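Local coordinates for flavin-dependent monooxygenase, oxygenase subunit HsaA (Rhodococcus sp., PDB 2RFQ), which hydroxylates the steroid-derived phenol 3-HSA to the catechol 3,4-DHSA, using reduced FMN and oxygen, during cholesterol breakdown, at residues A[131-145]-A[190-204]. Numbering follows the deposited sequence.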
loop_
_atom_site.group_PDB
_atom_site.type_symbol
_atom_site.label_atom_id
_atom_site.label_comp_id
_atom_site.label_asym_id
_atom_site.label_seq_id
_atom_site.Cartn_x
_atom_site.Cartn_y
_atom_site.Cartn_z
ATOM N N GLY A 131 8.655 54.274 10.317
ATOM C CA GLY A 131 9.879 53.829 9.655
ATOM C C GLY A 131 9.999 52.328 9.472
ATOM O O GLY A 131 10.982 51.859 8.904
ATOM N N GLY A 132 9.000 51.579 9.939
ATOM C CA GLY A 132 9.063 50.115 9.820
ATOM C C GLY A 132 8.203 49.405 10.845
ATOM O O GLY A 132 6.987 49.645 10.917
ATOM N N TYR A 133 8.838 48.500 11.598
ATOM C CA TYR A 133 8.138 47.559 12.487
ATOM C C TYR A 133 8.933 47.257 13.735
ATOM O O TYR A 133 10.176 47.238 13.713
ATOM C CB TYR A 133 7.853 46.220 11.763
ATOM C CG TYR A 133 7.230 46.404 10.408
ATOM C CD1 TYR A 133 5.843 46.347 10.240
ATOM C CD2 TYR A 133 8.028 46.696 9.291
ATOM C CE1 TYR A 133 5.267 46.558 8.994
ATOM C CE2 TYR A 133 7.467 46.906 8.061
ATOM C CZ TYR A 133 6.102 46.833 7.911
ATOM O OH TYR A 133 5.551 47.040 6.678
ATOM N N THR A 134 8.214 47.025 14.831
ATOM C CA THR A 134 8.816 46.440 16.027
ATOM C C THR A 134 8.466 44.961 16.008
ATOM O O THR A 134 7.293 44.578 15.989
ATOM C CB THR A 134 8.298 47.086 17.336
ATOM O OG1 THR A 134 8.521 48.499 17.295
ATOM C CG2 THR A 134 9.028 46.515 18.548
ATOM N N VAL A 135 9.502 44.140 16.003
ATOM C CA VAL A 135 9.323 42.717 15.830
ATOM C C VAL A 135 9.660 41.991 17.121
ATOM O O VAL A 135 10.624 42.335 17.814
ATOM C CB VAL A 135 10.167 42.182 14.645
ATOM C CG1 VAL A 135 9.945 40.677 14.457
ATOM C CG2 VAL A 135 9.797 42.932 13.355
ATOM N N ASN A 136 8.826 41.002 17.440
ATOM C CA ASN A 136 9.002 40.114 18.591
ATOM C C ASN A 136 8.699 38.700 18.155
ATOM O O ASN A 136 7.697 38.443 17.471
ATOM C CB ASN A 136 8.085 40.509 19.758
ATOM C CG ASN A 136 8.600 41.717 20.512
ATOM O OD1 ASN A 136 9.522 41.612 21.326
ATOM N ND2 ASN A 136 8.005 42.875 20.249
ATOM N N GLY A 137 9.576 37.774 18.521
ATOM C CA GLY A 137 9.296 36.379 18.215
ATOM C C GLY A 137 10.338 35.414 18.721
ATOM O O GLY A 137 11.385 35.817 19.210
ATOM N N ALA A 138 10.016 34.137 18.600
ATOM C CA ALA A 138 10.952 33.058 18.880
ATOM C C ALA A 138 10.751 31.997 17.796
ATOM O O ALA A 138 9.932 31.068 17.921
ATOM C CB ALA A 138 10.724 32.498 20.305
ATOM N N TRP A 139 11.517 32.152 16.726
ATOM C CA TRP A 139 11.331 31.367 15.516
ATOM C C TRP A 139 12.192 30.100 15.547
ATOM O O TRP A 139 13.411 30.160 15.359
ATOM C CB TRP A 139 11.700 32.205 14.291
ATOM C CG TRP A 139 10.613 33.067 13.743
ATOM C CD1 TRP A 139 9.661 32.702 12.841
ATOM C CD2 TRP A 139 10.386 34.453 14.037
ATOM N NE1 TRP A 139 8.848 33.783 12.539
ATOM C CE2 TRP A 139 9.262 34.864 13.276
ATOM C CE3 TRP A 139 11.012 35.382 14.877
ATOM C CZ2 TRP A 139 8.772 36.175 13.307
ATOM C CZ3 TRP A 139 10.515 36.698 14.919
ATOM C CH2 TRP A 139 9.405 37.072 14.133
ATOM N N ALA A 140 11.534 28.965 15.783
ATOM C CA ALA A 140 12.193 27.642 15.820
ATOM C C ALA A 140 12.507 27.113 14.429
ATOM O O ALA A 140 12.083 27.677 13.411
ATOM C CB ALA A 140 11.305 26.634 16.561
ATOM N N TRP A 141 13.270 26.025 14.406
ATOM C CA TRP A 141 13.546 25.271 13.191
ATOM C C TRP A 141 14.302 26.075 12.122
ATOM O O TRP A 141 14.051 25.893 10.916
ATOM C CB TRP A 141 12.257 24.634 12.601
ATOM C CG TRP A 141 11.392 23.866 13.597
ATOM C CD1 TRP A 141 10.554 24.410 14.528
ATOM C CD2 TRP A 141 11.254 22.442 13.726
ATOM N NE1 TRP A 141 9.917 23.417 15.245
ATOM C CE2 TRP A 141 10.335 22.201 14.772
ATOM C CE3 TRP A 141 11.811 21.347 13.052
ATOM C CZ2 TRP A 141 9.960 20.902 15.168
ATOM C CZ3 TRP A 141 11.440 20.062 13.436
ATOM C CH2 TRP A 141 10.521 19.848 14.495
ATOM N N SER A 142 15.239 26.938 12.540
ATOM C CA SER A 142 16.019 27.717 11.563
ATOM C C SER A 142 17.257 26.908 11.190
ATOM O O SER A 142 18.314 27.047 11.778
ATOM C CB SER A 142 16.389 29.111 12.110
ATOM O OG SER A 142 16.921 29.910 11.048
ATOM N N SER A 143 17.087 26.043 10.197
ATOM C CA SER A 143 18.164 25.158 9.766
ATOM C C SER A 143 19.405 25.927 9.369
ATOM O O SER A 143 19.342 26.880 8.574
ATOM C CB SER A 143 17.718 24.293 8.585
ATOM O OG SER A 143 16.602 23.501 8.964
ATOM N N GLY A 144 20.547 25.484 9.906
ATOM C CA GLY A 144 21.835 26.118 9.596
ATOM C C GLY A 144 21.979 27.561 10.080
ATOM O O GLY A 144 22.851 28.281 9.601
ATOM N N CYS A 145 21.174 27.972 11.064
ATOM C CA CYS A 145 21.199 29.371 11.500
ATOM C C CYS A 145 22.585 29.849 12.003
ATOM O O CYS A 145 22.907 31.026 11.868
ATOM C CB CYS A 145 20.094 29.660 12.526
ATOM S SG CYS A 145 20.149 28.624 13.998
ATOM N N THR A 190 21.462 19.344 11.279
ATOM C CA THR A 190 21.034 20.609 10.694
ATOM C C THR A 190 21.152 21.795 11.657
ATOM O O THR A 190 21.174 22.938 11.202
ATOM C CB THR A 190 19.593 20.542 10.105
ATOM O OG1 THR A 190 18.658 20.277 11.163
ATOM C CG2 THR A 190 19.527 19.434 9.034
ATOM N N GLY A 191 21.234 21.529 12.969
ATOM C CA GLY A 191 21.332 22.632 13.925
ATOM C C GLY A 191 20.191 23.610 13.720
ATOM O O GLY A 191 20.397 24.829 13.636
ATOM N N SER A 192 18.987 23.072 13.643
ATOM C CA SER A 192 17.793 23.874 13.377
ATOM C C SER A 192 17.286 24.572 14.643
ATOM O O SER A 192 16.201 24.267 15.152
ATOM C CB SER A 192 16.708 23.011 12.686
ATOM O OG SER A 192 17.226 22.543 11.443
ATOM N N ASN A 193 18.099 25.519 15.118
ATOM C CA ASN A 193 17.856 26.173 16.399
ATOM C C ASN A 193 16.892 27.355 16.292
ATOM O O ASN A 193 16.307 27.585 15.225
ATOM C CB ASN A 193 19.203 26.518 17.035
ATOM C CG ASN A 193 19.886 25.293 17.573
ATOM O OD1 ASN A 193 21.093 25.059 17.336
ATOM N ND2 ASN A 193 19.122 24.475 18.272
ATOM N N THR A 194 16.694 28.066 17.407
ATOM C CA THR A 194 15.592 29.014 17.539
ATOM C C THR A 194 16.128 30.426 17.593
ATOM O O THR A 194 17.017 30.737 18.385
ATOM C CB THR A 194 14.725 28.681 18.800
ATOM O OG1 THR A 194 14.161 27.370 18.645
ATOM C CG2 THR A 194 13.599 29.692 18.996
ATOM N N VAL A 195 15.561 31.267 16.739
ATOM C CA VAL A 195 16.004 32.648 16.561
ATOM C C VAL A 195 15.066 33.532 17.366
ATOM O O VAL A 195 13.861 33.618 17.077
ATOM C CB VAL A 195 16.010 33.039 15.079
ATOM C CG1 VAL A 195 16.251 34.545 14.918
ATOM C CG2 VAL A 195 17.081 32.216 14.313
ATOM N N VAL A 196 15.632 34.149 18.397
ATOM C CA VAL A 196 14.859 34.887 19.397
ATOM C C VAL A 196 15.064 36.382 19.166
ATOM O O VAL A 196 16.208 36.875 19.146
ATOM C CB VAL A 196 15.257 34.505 20.842
ATOM C CG1 VAL A 196 14.437 35.321 21.851
ATOM C CG2 VAL A 196 15.066 32.994 21.092
ATOM N N VAL A 197 13.942 37.073 18.980
ATOM C CA VAL A 197 13.931 38.488 18.585
ATOM C C VAL A 197 13.114 39.245 19.635
ATOM O O VAL A 197 11.963 38.898 19.883
ATOM C CB VAL A 197 13.311 38.654 17.158
ATOM C CG1 VAL A 197 13.244 40.130 16.738
ATOM C CG2 VAL A 197 14.103 37.846 16.123
ATOM N N GLU A 198 13.723 40.254 20.259
ATOM C CA GLU A 198 13.086 40.979 21.360
ATOM C C GLU A 198 13.071 42.481 21.107
ATOM O O GLU A 198 14.112 43.137 21.173
ATOM C CB GLU A 198 13.779 40.667 22.690
ATOM C CG GLU A 198 13.801 39.175 23.005
ATOM C CD GLU A 198 14.457 38.835 24.327
ATOM O OE1 GLU A 198 14.239 37.700 24.802
ATOM O OE2 GLU A 198 15.160 39.696 24.903
ATOM N N ASP A 199 11.889 43.010 20.803
ATOM C CA ASP A 199 11.700 44.460 20.691
ATOM C C ASP A 199 12.678 45.086 19.692
ATOM O O ASP A 199 13.366 46.074 19.992
ATOM C CB ASP A 199 11.846 45.096 22.086
ATOM C CG ASP A 199 11.485 46.570 22.113
ATOM O OD1 ASP A 199 10.550 46.980 21.382
ATOM O OD2 ASP A 199 12.143 47.324 22.878
ATOM N N VAL A 200 12.748 44.488 18.506
ATOM C CA VAL A 200 13.711 44.901 17.489
ATOM C C VAL A 200 13.063 45.731 16.393
ATOM O O VAL A 200 12.023 45.357 15.859
ATOM C CB VAL A 200 14.391 43.641 16.868
ATOM C CG1 VAL A 200 15.132 43.986 15.579
ATOM C CG2 VAL A 200 15.314 42.957 17.892
ATOM N N PHE A 201 13.690 46.861 16.066
ATOM C CA PHE A 201 13.226 47.698 14.987
ATOM C C PHE A 201 13.702 47.102 13.672
ATOM O O PHE A 201 14.896 46.847 13.504
ATOM C CB PHE A 201 13.752 49.123 15.119
ATOM C CG PHE A 201 13.405 49.974 13.954
ATOM C CD1 PHE A 201 12.097 50.393 13.768
ATOM C CD2 PHE A 201 14.372 50.325 13.010
ATOM C CE1 PHE A 201 11.751 51.157 12.676
ATOM C CE2 PHE A 201 14.030 51.101 11.899
ATOM C CZ PHE A 201 12.722 51.505 11.723
ATOM N N VAL A 202 12.762 46.904 12.752
ATOM C CA VAL A 202 13.066 46.441 11.396
ATOM C C VAL A 202 12.543 47.495 10.417
ATOM O O VAL A 202 11.337 47.778 10.390
ATOM C CB VAL A 202 12.426 45.069 11.123
ATOM C CG1 VAL A 202 12.734 44.619 9.671
ATOM C CG2 VAL A 202 12.959 44.016 12.135
ATOM N N PRO A 203 13.450 48.114 9.631
ATOM C CA PRO A 203 13.012 49.185 8.722
ATOM C C PRO A 203 12.186 48.659 7.549
ATOM O O PRO A 203 12.371 47.513 7.122
ATOM C CB PRO A 203 14.330 49.770 8.210
ATOM C CG PRO A 203 15.288 48.618 8.293
ATOM C CD PRO A 203 14.908 47.876 9.541
ATOM N N THR A 204 11.276 49.500 7.056
ATOM C CA THR A 204 10.386 49.190 5.935
ATOM C C THR A 204 11.075 48.469 4.780
ATOM O O THR A 204 10.560 47.466 4.265
ATOM C CB THR A 204 9.725 50.477 5.409
ATOM O OG1 THR A 204 8.984 51.072 6.477
ATOM C CG2 THR A 204 8.796 50.169 4.235
HETATM O O HOH W 1 8.702 45.075 21.902
HETATM O O HOH W 2 14.345 25.194 17.058
#
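W139 and V195 form a hydrogen-bonded antiparallel pair, with W139 N to V195 O and V195 N to W139 O both at 2.8 Å. The CB of W139 lies 3.8 Å from V195 O. With CG beside its own backbone N (chi1 -86°), the ring runs back along the strand over G137. V195 O sits at the ring edge near CE3. CZ3 then meets V197 CG2 at 4.0 Å. At the far side of the indole, NE1 hydrogen-bonds to G154 O. Without the indole, as with an alanine at W139, V197 CG2 would probably lose its aromatic neighbour and G154 O this donor. A CB on G137 would clash with CZ3, which fits the glycine there.

Beyond G137 the register slips by one. D199 and V200 both face V135, a G1 beta bulge. D199 N donates to N136 OD1 (2.8 Å) from above the amide plane, and a water joins N136 ND2 to D199 OD1. Past the bulge, V135 CG2 packs on V202 CG2 at 3.6 Å.

At the other end, S143 OG and S192 OG share a hydrogen bond of 2.7 Å. W141, S142 and S143 belong to a probable FMN site, so this pairing probably helps shape it. A second subunit reaches it, with its A346 packed on W141.

Strand 132-142 runs between strand 124-129 and strands 193-198 and 200-203 in the beta domain of this acyl-CoA dehydrogenase-like fold. Strand 177-179 pairs with 193-198, while W139, V195 and V197 pack on L153 of strand 150-159.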